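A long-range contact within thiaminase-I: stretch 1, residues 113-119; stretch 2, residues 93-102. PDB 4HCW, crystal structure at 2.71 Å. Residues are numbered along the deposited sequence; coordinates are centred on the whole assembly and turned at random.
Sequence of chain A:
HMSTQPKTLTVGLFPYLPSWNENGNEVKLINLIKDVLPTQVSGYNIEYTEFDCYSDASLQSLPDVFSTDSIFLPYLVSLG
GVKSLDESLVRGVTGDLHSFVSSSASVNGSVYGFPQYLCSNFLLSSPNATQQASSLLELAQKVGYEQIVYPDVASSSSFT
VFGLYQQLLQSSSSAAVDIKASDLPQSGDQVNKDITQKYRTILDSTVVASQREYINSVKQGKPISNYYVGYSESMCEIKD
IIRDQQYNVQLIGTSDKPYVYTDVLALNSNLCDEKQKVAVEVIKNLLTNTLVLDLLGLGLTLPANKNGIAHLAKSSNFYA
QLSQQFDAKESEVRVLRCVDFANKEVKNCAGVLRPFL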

# COMPACT_ATOMS: atom_id res chain seq x y z
N GLY A 113 -1.96 16.17 0.39
CA GLY A 113 -0.87 15.55 -0.34
C GLY A 113 -1.20 14.98 -1.70
O GLY A 113 -2.37 14.82 -2.07
N PHE A 114 -0.15 14.67 -2.46
CA PHE A 114 -0.29 14.08 -3.79
C PHE A 114 -0.12 12.57 -3.70
O PHE A 114 0.95 12.09 -3.32
CB PHE A 114 0.77 14.65 -4.74
CG PHE A 114 0.88 16.14 -4.71
CD1 PHE A 114 1.75 16.77 -3.84
CD2 PHE A 114 0.12 16.93 -5.57
CE1 PHE A 114 1.87 18.14 -3.81
CE2 PHE A 114 0.23 18.31 -5.54
CZ PHE A 114 1.10 18.91 -4.66
N PRO A 115 -1.17 11.82 -4.06
CA PRO A 115 -1.12 10.35 -4.06
C PRO A 115 -0.03 9.83 -5.00
O PRO A 115 0.02 10.24 -6.15
CB PRO A 115 -2.50 9.97 -4.59
CG PRO A 115 -3.38 11.12 -4.24
CD PRO A 115 -2.51 12.33 -4.41
N GLN A 116 0.81 8.94 -4.49
CA GLN A 116 1.93 8.41 -5.27
C GLN A 116 1.75 6.94 -5.62
O GLN A 116 1.72 6.57 -6.79
CB GLN A 116 3.25 8.62 -4.53
CG GLN A 116 4.45 8.03 -5.25
CD GLN A 116 5.76 8.33 -4.56
OE1 GLN A 116 5.78 8.77 -3.41
NE2 GLN A 116 6.87 8.11 -5.26
N TYR A 117 1.64 6.10 -4.59
CA TYR A 117 1.55 4.66 -4.79
C TYR A 117 0.19 4.11 -4.35
O TYR A 117 -0.44 4.65 -3.45
CB TYR A 117 2.67 3.94 -4.03
CG TYR A 117 4.06 4.30 -4.51
CD1 TYR A 117 4.33 4.43 -5.86
CD2 TYR A 117 5.09 4.50 -3.60
CE1 TYR A 117 5.61 4.75 -6.30
CE2 TYR A 117 6.36 4.82 -4.03
CZ TYR A 117 6.62 4.95 -5.38
OH TYR A 117 7.88 5.27 -5.82
N LEU A 118 -0.23 3.04 -5.01
CA LEU A 118 -1.46 2.34 -4.64
C LEU A 118 -1.10 0.91 -4.29
O LEU A 118 -0.44 0.22 -5.06
CB LEU A 118 -2.46 2.37 -5.79
CG LEU A 118 -3.91 2.72 -5.44
CD1 LEU A 118 -4.79 2.64 -6.68
CD2 LEU A 118 -4.44 1.82 -4.34
N CYS A 119 -1.55 0.45 -3.12
CA CYS A 119 -1.16 -0.87 -2.63
C CYS A 119 -2.34 -1.59 -1.99
O CYS A 119 -3.24 -0.96 -1.44
CB CYS A 119 -0.01 -0.73 -1.63
SG CYS A 119 0.99 -2.22 -1.43
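Stretch 2 (93-102) VTGDLHSFVS

Pro115 forms the centre of the contact: its CA-to-CB bond points toward stretch 2, and one side of its C-gamma-exo ring meets two aliphatic side chains, with CG 3.6 Å from CD1 of Leu97 and CB 3.6 Å from CG1 of Val101. Being a proline in a strand, it offers no amide hydrogen, and its contribution here is purely one of carbon surface. Leu118, three residues further along the strand, also points toward stretch 2; its CD1 lies 3.9 Å from CG2 of Val101 and 4.1 Å from CE1 of Phe100, which it meets at the ring edge, near the ring plane. Val101 (chi1 t) thus touches both strand residues, CG1 reaching Pro115 and CG2 reaching Leu118. Phe100 leaves its backbone sideways, but chi1 p brings the end of its side chain nearer the strand. Toward the start of the strand, CG2 of Thr94 packs 4.1 Å from CB of Phe114, near the plane of that ring and at its edge, and 4.3 Å from CD of Pro115.

Stretch 2 crosses stretch 1 obliquely, its backbone looping away between two close approaches, Thr94 to Phe114 (CA to CA 7.1 Å) and Val101 to Pro115 (CA to CA 7.0 Å). Stretch 1 is strand from Phe114 to Cys119, with a local break from extended geometry at Gln116 (psi -59°). Stretch 2 turns at Gly95, whose positive phi (88°) ends helical geometry, then passes through Asp96 and Leu97 to His98, the N-cap residue of the helix beginning at Ser99. Its first turn is tied by Ser102 N to His98 O, 3.1 Å.

No hydrogen bond crosses the contact, which buries 329 Å² over both sides. Thr94 turns its methyl to the strand; Thr94 OG1, His98 NE2 and Gln116 OE1 are hydrogen-bonded elsewhere in the structure, and the CA-to-CB bond of Gln116 points away from stretch 2.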

# COMPACT_ATOMS: atom_id res chain seq x y z
N VAL A 93 -1.38 18.11 -11.39
CA VAL A 93 -0.16 17.32 -11.34
C VAL A 93 -0.44 15.83 -11.52
O VAL A 93 0.15 15.17 -12.37
CB VAL A 93 0.59 17.53 -10.01
CG1 VAL A 93 1.72 16.52 -9.86
CG2 VAL A 93 1.12 18.95 -9.92
N THR A 94 -1.36 15.31 -10.70
CA THR A 94 -1.67 13.89 -10.71
C THR A 94 -2.67 13.53 -11.80
O THR A 94 -2.65 12.43 -12.34
CB THR A 94 -2.25 13.44 -9.35
OG1 THR A 94 -3.52 14.09 -9.14
CG2 THR A 94 -1.31 13.81 -8.22
N GLY A 95 -3.54 14.48 -12.13
CA GLY A 95 -4.60 14.23 -13.09
C GLY A 95 -5.83 13.68 -12.39
O GLY A 95 -6.19 14.14 -11.30
N ASP A 96 -6.47 12.69 -13.00
CA ASP A 96 -7.67 12.09 -12.42
C ASP A 96 -7.34 10.94 -11.48
O ASP A 96 -6.61 10.02 -11.83
CB ASP A 96 -8.62 11.62 -13.52
CG ASP A 96 -9.28 12.77 -14.26
OD1 ASP A 96 -9.43 13.85 -13.66
OD2 ASP A 96 -9.64 12.59 -15.44
N LEU A 97 -7.90 11.02 -10.27
CA LEU A 97 -7.71 9.98 -9.27
C LEU A 97 -9.03 9.25 -9.04
O LEU A 97 -10.10 9.77 -9.37
CB LEU A 97 -7.25 10.60 -7.95
CG LEU A 97 -6.04 11.53 -8.01
CD1 LEU A 97 -5.85 12.24 -6.67
CD2 LEU A 97 -4.78 10.77 -8.38
N HIS A 98 -8.96 8.05 -8.48
CA HIS A 98 -10.17 7.33 -8.10
C HIS A 98 -10.80 7.99 -6.89
O HIS A 98 -10.18 8.84 -6.24
CB HIS A 98 -9.86 5.86 -7.80
CG HIS A 98 -9.57 5.04 -9.02
ND1 HIS A 98 -8.44 5.21 -9.78
CD2 HIS A 98 -10.28 4.05 -9.61
CE1 HIS A 98 -8.46 4.35 -10.79
NE2 HIS A 98 -9.56 3.63 -10.70
N SER A 99 -12.03 7.62 -6.58
CA SER A 99 -12.74 8.19 -5.44
C SER A 99 -12.04 7.86 -4.13
O SER A 99 -11.90 8.72 -3.26
CB SER A 99 -14.19 7.70 -5.41
OG SER A 99 -14.26 6.29 -5.30
N PHE A 100 -11.60 6.62 -3.99
CA PHE A 100 -10.94 6.17 -2.76
C PHE A 100 -9.52 6.71 -2.63
O PHE A 100 -9.04 6.96 -1.53
CB PHE A 100 -10.96 4.65 -2.65
CG PHE A 100 -10.39 3.94 -3.85
CD1 PHE A 100 -9.04 3.63 -3.92
CD2 PHE A 100 -11.22 3.56 -4.90
CE1 PHE A 100 -8.53 2.97 -5.02
CE2 PHE A 100 -10.70 2.90 -6.00
CZ PHE A 100 -9.36 2.61 -6.06
N VAL A 101 -8.85 6.88 -3.77
CA VAL A 101 -7.49 7.41 -3.78
C VAL A 101 -7.47 8.86 -3.29
O VAL A 101 -6.65 9.23 -2.46
CB VAL A 101 -6.86 7.33 -5.18
CG1 VAL A 101 -5.54 8.09 -5.22
CG2 VAL A 101 -6.66 5.88 -5.60
N SER A 102 -8.39 9.66 -3.82
CA SER A 102 -8.49 11.06 -3.43
C SER A 102 -8.99 11.21 -2.00
O SER A 102 -8.61 12.14 -1.29
CB SER A 102 -9.40 11.82 -4.40
OG SER A 102 -10.67 11.20 -4.49